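Local coordinates for protein nitrite reductase (Hyphomicrobium denitrificans, PDB 2DV6) that probably catalyses the copper-dependent reduction of nitrite to nitric oxide, drawing electrons from a cytochrome c, as a step of denitrification, at residues V27-R32 against G47-K52; V58-E63 against Q129-N134; R147-L152 against R337-Y342; G202-L207 against V245-A250; F326-S331 against H423-F428. All coordinates share one frame; numbering follows the deposited sequence.

Contact 1: V27-R32 against G47-K52; sequences VVFTLR and GDIDHK
Ile49 carries the apolar part of this contact. Its CD1 methyl reaches the strand 27-32 between two side chains. It lies 4.0 Å from CD2 of Phe29, near the plane of that ring and at its edge. It also lies 4.2 Å from CD2 of Leu31. Both pairs of side chains meet at about a right angle. The closest approach of the methyl is to a backbone atom, 3.6 Å to the carbonyl O of Thr30. Ile49 points CG1 between the backbone N and the carbonyl carbon (chi1 68°), and the extended end of the chain then carries CD1 up to the strand.

The polar side chains lie further out. The carboxylate of Asp48 is nearly coplanar with the Phe29 ring, and OD1 sits 4.0 Å from CE2 at the ring edge. At the other end Arg32 extends along its chain towards the ring of His51. NH2 of Arg32 is 3.4 Å from ND1 of His51, with the guanidinium and imidazole planes 72° apart.

The loop is shaped by its own bonds. Residues 49-52 form a type II beta turn, closed by Lys52 N to Ile49 O. Lys52 also folds back, and its NZ donates to the carbonyl O of Asp48 at 2.7 Å.

The loop 47-52 leaves strand 39-45 and packs over strand 27-36 of the N-terminal copper-binding cupredoxin domain. Leu57 and Pro55 also touch Ile49. Strand 64-70 pairs with strand 27-36, and Thr30 OG1 bonds to Asn68 there.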
# COMPACT_ATOMS: atom_id res chain seq x y z
N VAL A 27 18.09 -13.30 28.71
CA VAL A 27 18.16 -12.05 28.00
C VAL A 27 17.85 -12.36 26.52
O VAL A 27 18.44 -13.25 25.90
CB VAL A 27 19.51 -11.27 28.29
CG1 VAL A 27 20.70 -12.10 27.95
CG2 VAL A 27 19.58 -9.91 27.52
N VAL A 28 16.87 -11.66 25.96
CA VAL A 28 16.29 -12.02 24.66
C VAL A 28 16.63 -10.96 23.65
O VAL A 28 16.45 -9.80 23.92
CB VAL A 28 14.75 -12.23 24.75
CG1 VAL A 28 14.20 -12.67 23.40
CG2 VAL A 28 14.39 -13.28 25.83
N PHE A 29 17.17 -11.36 22.50
CA PHE A 29 17.47 -10.43 21.41
C PHE A 29 16.71 -10.89 20.20
O PHE A 29 16.74 -12.07 19.89
CB PHE A 29 18.99 -10.42 21.07
CG PHE A 29 19.85 -9.96 22.22
CD1 PHE A 29 20.51 -10.88 23.01
CD2 PHE A 29 19.90 -8.62 22.56
CE1 PHE A 29 21.27 -10.46 24.08
CE2 PHE A 29 20.67 -8.17 23.65
CZ PHE A 29 21.35 -9.09 24.40
N THR A 30 16.02 -9.96 19.53
CA THR A 30 15.36 -10.29 18.27
C THR A 30 16.07 -9.63 17.09
O THR A 30 16.38 -8.45 17.15
CB THR A 30 13.84 -9.93 18.31
OG1 THR A 30 13.25 -10.66 19.38
CG2 THR A 30 13.14 -10.27 16.99
N LEU A 31 16.37 -10.42 16.05
CA LEU A 31 17.04 -10.00 14.84
C LEU A 31 16.13 -10.34 13.67
O LEU A 31 15.64 -11.47 13.54
CB LEU A 31 18.39 -10.76 14.66
CG LEU A 31 19.44 -10.61 15.78
CD1 LEU A 31 20.73 -11.48 15.58
CD2 LEU A 31 19.82 -9.16 15.96
N ARG A 32 15.89 -9.36 12.81
CA ARG A 32 15.24 -9.64 11.56
C ARG A 32 16.28 -9.46 10.46
O ARG A 32 17.21 -8.69 10.63
CB ARG A 32 14.02 -8.73 11.33
CG ARG A 32 14.31 -7.24 11.20
CD ARG A 32 13.00 -6.42 11.00
NE ARG A 32 13.22 -5.01 11.31
CZ ARG A 32 13.48 -4.06 10.41
NH1 ARG A 32 13.54 -4.35 9.10
NH2 ARG A 32 13.69 -2.80 10.81
N GLY A 47 14.35 -3.57 22.51
CA GLY A 47 15.46 -3.54 23.47
C GLY A 47 16.41 -2.39 23.23
O GLY A 47 16.02 -1.34 22.69
N ASP A 48 17.67 -2.59 23.61
CA ASP A 48 18.74 -1.63 23.34
C ASP A 48 19.24 -1.67 21.86
O ASP A 48 20.07 -0.85 21.47
CB ASP A 48 19.91 -1.79 24.39
CG ASP A 48 20.43 -3.30 24.54
OD1 ASP A 48 20.09 -4.20 23.73
OD2 ASP A 48 21.21 -3.57 25.50
N ILE A 49 18.70 -2.57 21.03
CA ILE A 49 19.20 -2.77 19.65
C ILE A 49 18.22 -2.35 18.55
O ILE A 49 18.42 -2.63 17.35
CB ILE A 49 19.68 -4.24 19.46
CG1 ILE A 49 18.49 -5.22 19.50
CG2 ILE A 49 20.79 -4.57 20.52
CD1 ILE A 49 18.82 -6.67 19.18
N ASP A 50 17.16 -1.66 18.94
CA ASP A 50 16.07 -1.38 18.02
C ASP A 50 16.48 -0.63 16.75
O ASP A 50 17.00 0.49 16.83
CB ASP A 50 14.96 -0.63 18.75
CG ASP A 50 13.65 -0.62 17.98
OD1 ASP A 50 12.91 0.37 18.14
OD2 ASP A 50 13.36 -1.60 17.23
N HIS A 51 16.26 -1.24 15.59
CA HIS A 51 16.63 -0.68 14.27
C HIS A 51 18.13 -0.53 14.02
O HIS A 51 18.55 0.14 13.05
CB HIS A 51 15.91 0.66 13.97
CG HIS A 51 14.45 0.49 13.70
ND1 HIS A 51 13.96 0.14 12.46
CD2 HIS A 51 13.38 0.56 14.53
CE1 HIS A 51 12.64 0.01 12.53
NE2 HIS A 51 12.27 0.27 13.78
N LYS A 52 18.95 -1.14 14.86
CA LYS A 52 20.38 -1.09 14.66
C LYS A 52 20.84 -2.20 13.70
O LYS A 52 20.38 -3.34 13.81
CB LYS A 52 21.11 -1.14 16.01
CG LYS A 52 20.81 0.06 16.91
CD LYS A 52 21.85 0.14 18.00
CE LYS A 52 21.61 1.33 18.89
NZ LYS A 52 21.82 0.88 20.30

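Contact 2: V58-E63 against Q129-N134; sequences VVHEGE and QVLPGN
Val59 and Val130 are paired in register in two parallel strands, 58-60 and 129-131, their side chains crossing at a slant. Three backbone bonds join the segments. Val59 N donates to Gln129 O, and Leu131 N donates to Val59 O at 2.7 Å. Glu61 N then reaches Leu131 O at 2.8 Å, just beyond the paired residues.

The buried face carries the two valines. CG1 of Val59 lies 4.2 Å from CG2 of Val130. CG1 of Val130 also packs on the backbone N of Glu61, 3.7 Å away.

The face of Val58, His60, Gln129 and Leu131 is nearer solvent, though His60 is well covered on it. CD1 of Leu131 rests 3.7 Å from CG2 of Val58. The His60 ring stands beside it. Its ND1 donates to Pro132 O at 3.3 Å; this oxygen lies in the ring plane, but the donor sits well above the carbonyl plane. The backbone of Asn134 covers one face of the ring.

The loose part is the turn end. There one water donates to Glu61 OE1 and accepts from Gly133 N. The carboxylate of Glu63 folds back, and OE1 accepts from His60 N at 2.9 Å. Arg135 forms a salt bridge with Glu63.

Strand 57-60 is an outer strand of its sheet in this chain, with strand 108-113 beyond strand 125-131. Val59 turns towards Val27 and Phe29 of strand 27-36, across the interior of this cupredoxin sandwich.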
# COMPACT_ATOMS: atom_id res chain seq x y z
N VAL A 58 24.94 -7.14 23.93
CA VAL A 58 25.72 -7.14 25.15
C VAL A 58 25.11 -7.90 26.31
O VAL A 58 23.96 -7.69 26.70
CB VAL A 58 26.52 -5.79 25.50
CG1 VAL A 58 26.26 -4.64 24.52
CG2 VAL A 58 26.48 -5.40 26.99
N VAL A 59 25.94 -8.77 26.85
CA VAL A 59 25.53 -9.84 27.70
C VAL A 59 26.56 -9.98 28.84
O VAL A 59 27.67 -9.45 28.75
CB VAL A 59 25.38 -11.09 26.80
CG1 VAL A 59 25.86 -12.36 27.45
CG2 VAL A 59 23.94 -11.16 26.24
N HIS A 60 26.17 -10.64 29.93
CA HIS A 60 27.05 -10.83 31.08
C HIS A 60 27.31 -12.30 31.31
O HIS A 60 26.45 -13.16 31.06
CB HIS A 60 26.50 -10.14 32.34
CG HIS A 60 26.56 -8.65 32.26
ND1 HIS A 60 27.59 -7.91 32.78
CD2 HIS A 60 25.71 -7.75 31.68
CE1 HIS A 60 27.37 -6.62 32.56
NE2 HIS A 60 26.25 -6.50 31.87
N GLU A 61 28.54 -12.58 31.75
CA GLU A 61 28.99 -13.92 32.04
C GLU A 61 27.96 -14.71 32.85
O GLU A 61 27.47 -14.24 33.86
CB GLU A 61 30.30 -13.84 32.82
CG GLU A 61 30.92 -15.23 33.04
CD GLU A 61 32.26 -15.20 33.79
OE1 GLU A 61 32.74 -14.11 34.18
OE2 GLU A 61 32.83 -16.31 33.96
N GLY A 62 27.65 -15.92 32.40
CA GLY A 62 26.67 -16.79 33.07
C GLY A 62 25.21 -16.61 32.66
O GLY A 62 24.36 -17.42 33.06
N GLU A 63 24.89 -15.55 31.90
CA GLU A 63 23.52 -15.35 31.39
C GLU A 63 23.15 -16.39 30.32
O GLU A 63 23.98 -16.84 29.54
CB GLU A 63 23.31 -13.93 30.85
CG GLU A 63 23.27 -12.83 31.95
CD GLU A 63 23.04 -11.45 31.40
OE1 GLU A 63 23.38 -11.24 30.21
OE2 GLU A 63 22.52 -10.55 32.12
N GLN A 129 29.14 -9.29 22.92
CA GLN A 129 30.11 -9.02 23.96
C GLN A 129 29.64 -9.67 25.26
O GLN A 129 28.60 -9.29 25.81
CB GLN A 129 30.24 -7.53 24.20
CG GLN A 129 31.15 -6.78 23.23
CD GLN A 129 31.13 -5.26 23.48
OE1 GLN A 129 30.60 -4.78 24.50
NE2 GLN A 129 31.70 -4.50 22.53
N VAL A 130 30.39 -10.66 25.73
CA VAL A 130 30.12 -11.22 27.05
C VAL A 130 31.00 -10.47 28.06
O VAL A 130 32.23 -10.56 28.00
CB VAL A 130 30.42 -12.70 27.10
CG1 VAL A 130 30.09 -13.23 28.48
CG2 VAL A 130 29.63 -13.46 26.02
N LEU A 131 30.37 -9.70 28.95
CA LEU A 131 31.08 -8.89 29.93
C LEU A 131 31.13 -9.61 31.27
O LEU A 131 30.26 -10.42 31.56
CB LEU A 131 30.41 -7.53 30.13
CG LEU A 131 30.24 -6.54 28.97
CD1 LEU A 131 29.27 -5.43 29.36
CD2 LEU A 131 31.55 -5.94 28.58
N PRO A 132 32.16 -9.32 32.09
CA PRO A 132 32.14 -9.89 33.43
C PRO A 132 31.13 -9.15 34.32
O PRO A 132 30.66 -8.06 33.98
CB PRO A 132 33.58 -9.64 33.94
CG PRO A 132 33.99 -8.38 33.24
CD PRO A 132 33.38 -8.50 31.85
N GLY A 133 30.80 -9.74 35.45
CA GLY A 133 29.97 -9.02 36.40
C GLY A 133 28.49 -9.32 36.24
O GLY A 133 28.09 -10.27 35.57
N ASN A 134 27.68 -8.51 36.92
CA ASN A 134 26.25 -8.65 36.85
C ASN A 134 25.61 -7.51 36.08
O ASN A 134 26.08 -6.37 36.09
CB ASN A 134 25.68 -8.80 38.24
CG ASN A 134 25.99 -10.15 38.87
OD1 ASN A 134 26.29 -11.14 38.17
ND2 ASN A 134 25.93 -10.21 40.20
O HOH W 1 31.90 -12.25 35.91

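Contact 3: R147-L152 against R337-Y342; sequences RDPADL and RSHPLY
His339 turns its ring over the backbone of Asp148 with chi1 at 31°, away from a staggered value. Asp148 sets its CG anti to the backbone N (chi1 -176°), and its carboxylate is stacked only 12° from the plane of the ring. CA of Asp148 lies almost on the ring normal, 3.7 Å from the centroid, a CH-pi contact. Ser338 CB covers the opposite face, so the imidazole is held between the two residues. NE2 of His339 has a weak hydrogen bond to Ser334 OG.

Pro149 fills the space alongside. Its CD lies 3.5 Å from CD2 of His339 and 3.3 Å from the carbonyl O of the same residue. Its CG packs 3.6 Å from CD1 of Leu341.

The proline sits in a type I beta turn, residues 148-151, in the linker between the N-terminal cupredoxin domain and the nitrite reductase core. An Asx turn steadies its start, where Ala150 N donates to Asp148 OD1 at 2.9 Å. Arg147 anchors the end: NH2 forms a nearly straight salt bridge to Asp151 OD2 at 2.9 Å. NH1 of Arg147 donates to Pro193 O, and Leu335 of helix 334-338 packs on both Pro149 and Leu341.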
# COMPACT_ATOMS: atom_id res chain seq x y z
N ARG A 147 4.05 -4.29 43.76
CA ARG A 147 3.71 -4.78 45.07
C ARG A 147 4.70 -5.89 45.38
O ARG A 147 4.75 -6.89 44.65
CB ARG A 147 2.33 -5.41 44.99
CG ARG A 147 1.78 -5.89 46.31
CD ARG A 147 0.65 -4.95 46.62
NE ARG A 147 1.06 -4.15 47.68
CZ ARG A 147 0.56 -2.97 48.00
NH1 ARG A 147 -0.35 -2.37 47.27
NH2 ARG A 147 1.05 -2.37 49.07
N ASP A 148 5.46 -5.73 46.47
CA ASP A 148 6.29 -6.78 47.06
C ASP A 148 5.36 -7.97 47.42
O ASP A 148 4.32 -7.76 48.02
CB ASP A 148 6.99 -6.20 48.32
CG ASP A 148 7.98 -7.18 48.98
OD1 ASP A 148 7.74 -8.41 48.98
OD2 ASP A 148 9.00 -6.71 49.52
N PRO A 149 5.68 -9.19 46.98
CA PRO A 149 4.75 -10.28 47.27
C PRO A 149 4.68 -10.72 48.76
O PRO A 149 3.77 -11.48 49.14
CB PRO A 149 5.28 -11.44 46.42
CG PRO A 149 6.82 -11.14 46.33
CD PRO A 149 6.83 -9.63 46.17
N ALA A 150 5.62 -10.24 49.59
CA ALA A 150 5.56 -10.45 51.06
C ALA A 150 4.74 -9.39 51.77
O ALA A 150 4.56 -9.47 52.97
CB ALA A 150 6.99 -10.52 51.67
N ASP A 151 4.25 -8.40 51.02
CA ASP A 151 3.50 -7.27 51.57
C ASP A 151 1.98 -7.53 51.69
O ASP A 151 1.18 -7.08 50.85
CB ASP A 151 3.76 -6.05 50.69
CG ASP A 151 3.13 -4.77 51.23
OD1 ASP A 151 2.65 -4.75 52.39
OD2 ASP A 151 3.11 -3.77 50.46
N LEU A 152 1.61 -8.26 52.74
CA LEU A 152 0.21 -8.52 53.08
C LEU A 152 0.07 -8.68 54.62
O LEU A 152 1.01 -9.11 55.26
CB LEU A 152 -0.32 -9.79 52.35
CG LEU A 152 0.11 -11.20 52.80
CD1 LEU A 152 -0.77 -12.27 52.21
CD2 LEU A 152 1.57 -11.48 52.46
N ARG A 337 13.71 -9.65 39.67
CA ARG A 337 14.82 -8.80 40.05
C ARG A 337 14.42 -7.82 41.17
O ARG A 337 15.22 -7.54 42.07
CB ARG A 337 15.36 -8.04 38.81
CG ARG A 337 16.17 -8.95 37.84
CD ARG A 337 16.60 -8.27 36.53
NE ARG A 337 17.81 -7.39 36.50
CZ ARG A 337 18.78 -7.34 37.40
NH1 ARG A 337 19.81 -6.51 37.22
NH2 ARG A 337 18.75 -8.11 38.49
N SER A 338 13.19 -7.31 41.13
CA SER A 338 12.80 -6.27 42.04
C SER A 338 12.57 -6.85 43.42
O SER A 338 13.20 -6.41 44.37
CB SER A 338 11.61 -5.48 41.53
OG SER A 338 12.00 -4.82 40.34
N HIS A 339 11.67 -7.82 43.53
CA HIS A 339 11.47 -8.53 44.79
C HIS A 339 10.93 -9.93 44.61
O HIS A 339 9.71 -10.16 44.69
CB HIS A 339 10.55 -7.74 45.73
CG HIS A 339 9.54 -6.93 45.01
ND1 HIS A 339 9.50 -5.55 45.06
CD2 HIS A 339 8.54 -7.31 44.17
CE1 HIS A 339 8.53 -5.12 44.29
NE2 HIS A 339 7.93 -6.17 43.73
N PRO A 340 11.84 -10.88 44.40
CA PRO A 340 11.40 -12.25 44.31
C PRO A 340 10.76 -12.69 45.61
O PRO A 340 10.85 -11.99 46.64
CB PRO A 340 12.70 -13.02 44.05
CG PRO A 340 13.80 -12.11 44.45
CD PRO A 340 13.30 -10.74 44.23
N LEU A 341 10.06 -13.81 45.56
CA LEU A 341 9.65 -14.51 46.76
C LEU A 341 10.85 -15.28 47.35
O LEU A 341 11.70 -15.77 46.62
CB LEU A 341 8.49 -15.46 46.47
CG LEU A 341 7.11 -15.01 45.98
CD1 LEU A 341 7.16 -14.32 44.60
CD2 LEU A 341 6.16 -16.24 45.96
N TYR A 342 10.91 -15.35 48.68
CA TYR A 342 12.00 -16.02 49.43
C TYR A 342 11.35 -16.92 50.46
O TYR A 342 10.46 -16.48 51.19
CB TYR A 342 12.86 -15.00 50.18
CG TYR A 342 13.80 -14.22 49.28
CD1 TYR A 342 14.95 -14.83 48.75
CD2 TYR A 342 13.53 -12.89 48.96
CE1 TYR A 342 15.82 -14.13 47.90
CE2 TYR A 342 14.40 -12.17 48.13
CZ TYR A 342 15.54 -12.80 47.60
OH TYR A 342 16.38 -12.07 46.78

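Contact 4: G202-L207 against V245-A250; sequences GDTVEL and VVTFKA
The Phe248 ring takes the side chain of Val205 over one face. CB of Val205 is 3.9 Å from the ring centroid, displaced towards the rim, in a CH-pi contact. The two side chains lie side by side and point the same way. Phe223 also meets the Phe248 ring, with planes at about 35°.

The strands 204-207 and 245-249 form an antiparallel pair in a sheet of the cupredoxin fold. Val205 with Phe248 and Leu207 with Val246 are hydrogen-bonded pairs, each joined by two backbone bonds. Two more bonds, Gly202 N to Ala250 O and Ala250 N to Asp203 O, extend the pairing past the strand ends.

Leu207 shares the buried face with Val205. Its CB packs 3.8 Å from CG1 of Val246. Phe248 sets CG between the backbone N and the carbonyl carbon (chi1 64°), which lays its ring beside Val205. An alanine at Phe248 would probably take the aromatic face away from Val205 and open a gap next to Phe223.

The opposite face carries Thr204, Glu206, Thr247 and Lys249. Strand 243-249 continues the sheet into the third subunit through antiparallel pairing. Thr247 OG1 bonds to Gly443 O of that subunit, and Glu206 OE2 to its Ala445 N. Glu206 OE1 bonds to His208 NE2 of its own chain. Between the two strands, CA of Thr247 makes a CA-H...O contact with Val205 O at 3.1 Å.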
# COMPACT_ATOMS: atom_id res chain seq x y z
N GLY A 202 -18.26 -12.08 58.86
CA GLY A 202 -19.05 -11.45 59.90
C GLY A 202 -18.64 -10.02 60.17
O GLY A 202 -19.40 -9.25 60.79
N ASP A 203 -17.44 -9.65 59.70
CA ASP A 203 -16.94 -8.28 59.88
C ASP A 203 -17.78 -7.31 59.08
O ASP A 203 -18.43 -7.67 58.10
CB ASP A 203 -15.46 -8.13 59.45
CG ASP A 203 -14.48 -8.61 60.50
OD1 ASP A 203 -13.25 -8.64 60.25
OD2 ASP A 203 -14.92 -8.98 61.60
N THR A 204 -17.73 -6.07 59.52
CA THR A 204 -18.31 -4.96 58.81
C THR A 204 -17.15 -4.10 58.38
O THR A 204 -16.28 -3.77 59.20
CB THR A 204 -19.28 -4.18 59.73
OG1 THR A 204 -20.44 -4.98 59.95
CG2 THR A 204 -19.72 -2.92 59.09
N VAL A 205 -17.10 -3.78 57.10
CA VAL A 205 -16.00 -3.01 56.57
C VAL A 205 -16.47 -1.60 56.36
O VAL A 205 -17.54 -1.37 55.78
CB VAL A 205 -15.49 -3.57 55.21
CG1 VAL A 205 -14.46 -2.61 54.59
CG2 VAL A 205 -14.91 -4.97 55.38
N GLU A 206 -15.69 -0.65 56.85
CA GLU A 206 -16.00 0.72 56.60
C GLU A 206 -14.91 1.23 55.69
O GLU A 206 -13.78 1.43 56.12
CB GLU A 206 -16.07 1.52 57.90
CG GLU A 206 -16.45 2.97 57.68
CD GLU A 206 -16.41 3.78 59.00
OE1 GLU A 206 -15.54 4.66 59.12
OE2 GLU A 206 -17.25 3.51 59.89
N LEU A 207 -15.25 1.44 54.43
CA LEU A 207 -14.25 1.82 53.44
C LEU A 207 -14.21 3.33 53.25
O LEU A 207 -15.22 3.96 52.96
CB LEU A 207 -14.55 1.12 52.10
CG LEU A 207 -13.50 1.60 51.09
CD1 LEU A 207 -12.33 0.63 51.03
CD2 LEU A 207 -14.11 1.84 49.79
N VAL A 245 -17.47 7.21 51.19
CA VAL A 245 -17.42 6.20 52.23
C VAL A 245 -18.59 5.27 52.15
O VAL A 245 -19.71 5.67 51.80
CB VAL A 245 -17.02 6.76 53.70
CG1 VAL A 245 -16.87 8.27 53.76
CG2 VAL A 245 -17.84 6.14 54.85
N VAL A 246 -18.31 4.00 52.38
CA VAL A 246 -19.32 2.97 52.21
C VAL A 246 -19.07 1.93 53.29
O VAL A 246 -17.92 1.63 53.59
CB VAL A 246 -19.28 2.34 50.76
CG1 VAL A 246 -17.96 1.57 50.49
CG2 VAL A 246 -20.41 1.39 50.59
N THR A 247 -20.13 1.43 53.91
CA THR A 247 -20.00 0.35 54.89
C THR A 247 -20.65 -0.88 54.32
O THR A 247 -21.73 -0.78 53.73
CB THR A 247 -20.68 0.75 56.24
OG1 THR A 247 -20.02 1.91 56.76
CG2 THR A 247 -20.61 -0.37 57.29
N PHE A 248 -20.03 -2.04 54.47
CA PHE A 248 -20.65 -3.25 53.95
C PHE A 248 -20.32 -4.43 54.82
O PHE A 248 -19.27 -4.45 55.45
CB PHE A 248 -20.30 -3.52 52.45
CG PHE A 248 -18.84 -3.78 52.18
CD1 PHE A 248 -18.31 -5.07 52.32
CD2 PHE A 248 -18.01 -2.76 51.75
CE1 PHE A 248 -16.95 -5.32 52.06
CE2 PHE A 248 -16.64 -3.01 51.48
CZ PHE A 248 -16.12 -4.28 51.66
N LYS A 249 -21.23 -5.39 54.88
CA LYS A 249 -20.96 -6.65 55.59
C LYS A 249 -20.25 -7.69 54.71
O LYS A 249 -20.56 -7.83 53.51
CB LYS A 249 -22.26 -7.25 56.17
CG LYS A 249 -22.79 -6.48 57.40
CD LYS A 249 -23.86 -7.28 58.16
CE LYS A 249 -23.23 -8.17 59.31
NZ LYS A 249 -23.14 -7.47 60.68
N ALA A 250 -19.32 -8.40 55.32
CA ALA A 250 -18.63 -9.53 54.70
C ALA A 250 -19.32 -10.81 55.13
O ALA A 250 -19.05 -11.35 56.19
CB ALA A 250 -17.17 -9.57 55.12

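Contact 5: F326-S331 against H423-F428; sequences FLFNGS and HGLVGF
Leu425 points its CD2 methyl straight at the face of the Phe328 ring. The methyl sits over the ring centre, 3.3 Å from the centroid and 5° off the normal, a close CH-pi contact. The two side chains cross at about a right angle. The edge of the same ring meets the backbone: CD2 of Phe328 is 3.6 Å from the carbonyl C of Val426, and the N of Gly427 is near. An alanine at Phe328 would probably leave the Leu425 methyl without its aromatic partner and open a gap beside Gly427.

Phe326 meets the same leucine at its branch point: CB lies 3.6 Å from CG of Leu425. CB of His423 lies at the edge of the Phe326 ring, 3.7 Å from CD2 of Phe326. Phe326 sets CG anti to its carbonyl carbon (chi1 -80°), which directs the ring towards His423. Phe360 meets the Phe326 ring edge-to-face.

Strand 325-328 is at the edge of one sheet of the last cupredoxin domain. Segment 423-428 runs from a loop into strand 427-431 of the other sheet. One direct bond joins the segments, from Phe326 N to His423 O at 2.8 Å. Further along, a water accepts from Phe328 N and donates to Ser331 O and Gly424 O. Residues 328-331 form a type I' beta turn. His423 bonds through ND1 to Glu324 O, and through NE2 to Ile319 O of the second subunit.

The contact is therefore mainly apolar, with one direct bond and one bridging water between its segments, while other backbone groups pair with neighbouring strands.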
# COMPACT_ATOMS: atom_id res chain seq x y z
N PHE A 326 2.33 -9.10 29.83
CA PHE A 326 1.63 -9.90 30.83
C PHE A 326 2.52 -9.81 32.07
O PHE A 326 3.76 -10.04 31.96
CB PHE A 326 1.56 -11.37 30.43
CG PHE A 326 0.50 -11.70 29.45
CD1 PHE A 326 -0.76 -12.09 29.89
CD2 PHE A 326 0.77 -11.67 28.10
CE1 PHE A 326 -1.76 -12.45 28.97
CE2 PHE A 326 -0.21 -12.03 27.18
CZ PHE A 326 -1.48 -12.41 27.64
N LEU A 327 1.91 -9.49 33.22
CA LEU A 327 2.69 -9.05 34.36
C LEU A 327 2.27 -9.67 35.70
O LEU A 327 1.06 -9.80 35.97
CB LEU A 327 2.49 -7.55 34.48
CG LEU A 327 3.31 -6.46 33.77
CD1 LEU A 327 4.48 -6.88 32.85
CD2 LEU A 327 2.39 -5.41 33.19
N PHE A 328 3.27 -10.03 36.53
CA PHE A 328 3.02 -10.38 37.92
C PHE A 328 3.30 -9.08 38.70
O PHE A 328 4.34 -8.49 38.53
CB PHE A 328 3.95 -11.50 38.45
CG PHE A 328 3.58 -12.89 37.97
CD1 PHE A 328 2.24 -13.31 37.92
CD2 PHE A 328 4.59 -13.82 37.59
CE1 PHE A 328 1.90 -14.61 37.47
CE2 PHE A 328 4.25 -15.09 37.17
CZ PHE A 328 2.90 -15.48 37.08
N ASN A 329 2.37 -8.65 39.54
CA ASN A 329 2.64 -7.52 40.46
C ASN A 329 3.24 -6.30 39.79
O ASN A 329 4.26 -5.75 40.26
CB ASN A 329 3.47 -8.00 41.67
CG ASN A 329 2.69 -8.95 42.55
OD1 ASN A 329 1.72 -9.54 42.09
ND2 ASN A 329 3.08 -9.11 43.84
N GLY A 330 2.64 -5.90 38.65
CA GLY A 330 2.80 -4.55 38.11
C GLY A 330 3.77 -4.28 36.98
O GLY A 330 3.59 -3.33 36.22
N SER A 331 4.82 -5.09 36.84
CA SER A 331 5.92 -4.64 36.03
C SER A 331 6.77 -5.78 35.52
O SER A 331 6.74 -6.89 36.10
CB SER A 331 6.81 -3.75 36.91
OG SER A 331 7.56 -2.85 36.14
N HIS A 423 6.47 -12.12 27.26
CA HIS A 423 5.75 -10.85 27.38
C HIS A 423 5.83 -10.30 28.81
O HIS A 423 5.06 -9.41 29.19
CB HIS A 423 4.27 -11.01 27.01
CG HIS A 423 4.04 -11.14 25.54
ND1 HIS A 423 3.89 -10.06 24.71
CD2 HIS A 423 3.96 -12.24 24.76
CE1 HIS A 423 3.73 -10.47 23.47
NE2 HIS A 423 3.77 -11.79 23.47
N GLY A 424 6.75 -10.86 29.59
CA GLY A 424 7.09 -10.32 30.90
C GLY A 424 6.61 -11.13 32.06
O GLY A 424 6.81 -10.72 33.23
N LEU A 425 6.01 -12.28 31.78
CA LEU A 425 5.32 -13.05 32.84
C LEU A 425 6.13 -14.20 33.47
O LEU A 425 6.04 -15.36 33.02
CB LEU A 425 4.05 -13.67 32.32
CG LEU A 425 2.74 -13.46 33.08
CD1 LEU A 425 1.77 -14.62 32.91
CD2 LEU A 425 2.82 -12.91 34.49
N VAL A 426 6.82 -13.90 34.56
CA VAL A 426 7.73 -14.86 35.20
C VAL A 426 8.04 -14.29 36.59
O VAL A 426 8.22 -13.11 36.72
CB VAL A 426 9.02 -15.11 34.32
CG1 VAL A 426 9.80 -13.84 34.14
CG2 VAL A 426 9.92 -16.24 34.87
N GLY A 427 8.02 -15.13 37.62
CA GLY A 427 8.51 -14.71 38.94
C GLY A 427 9.38 -15.81 39.54
O GLY A 427 9.30 -16.99 39.09
N PHE A 428 10.19 -15.44 40.53
CA PHE A 428 11.09 -16.37 41.22
C PHE A 428 10.69 -16.54 42.67
O PHE A 428 10.32 -15.56 43.35
CB PHE A 428 12.55 -15.91 41.17
CG PHE A 428 13.17 -15.91 39.79
CD1 PHE A 428 14.21 -15.03 39.48
CD2 PHE A 428 12.67 -16.73 38.77
CE1 PHE A 428 14.76 -14.98 38.19
CE2 PHE A 428 13.23 -16.69 37.48
CZ PHE A 428 14.27 -15.82 37.19
O HOH W 2 6.12 -9.49 35.60

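How the contacts relate
Contacts 1 and 2 lie together in the N-terminal cupredoxin domain, with centres about 16 Å apart. They touch where Phe29 and Val27 meet Val59, between the two sheets of that domain. Contact 4 lies on the other side of the chain's centre, about 51 Å from contact 1 and 53 Å from contact 2, at an interface with another subunit. Contacts 3 and 5 lie near the middle, with centres about 12 Å apart. Strands 341-343 and 427-431 are neighbours in one sheet. Contacts 1 and 2 close in turn before contact 3 opens; contact 4 is nested inside contact 3, and contact 5 crosses contact 3. Contact 3 thus ties the linker to the last cupredoxin domain.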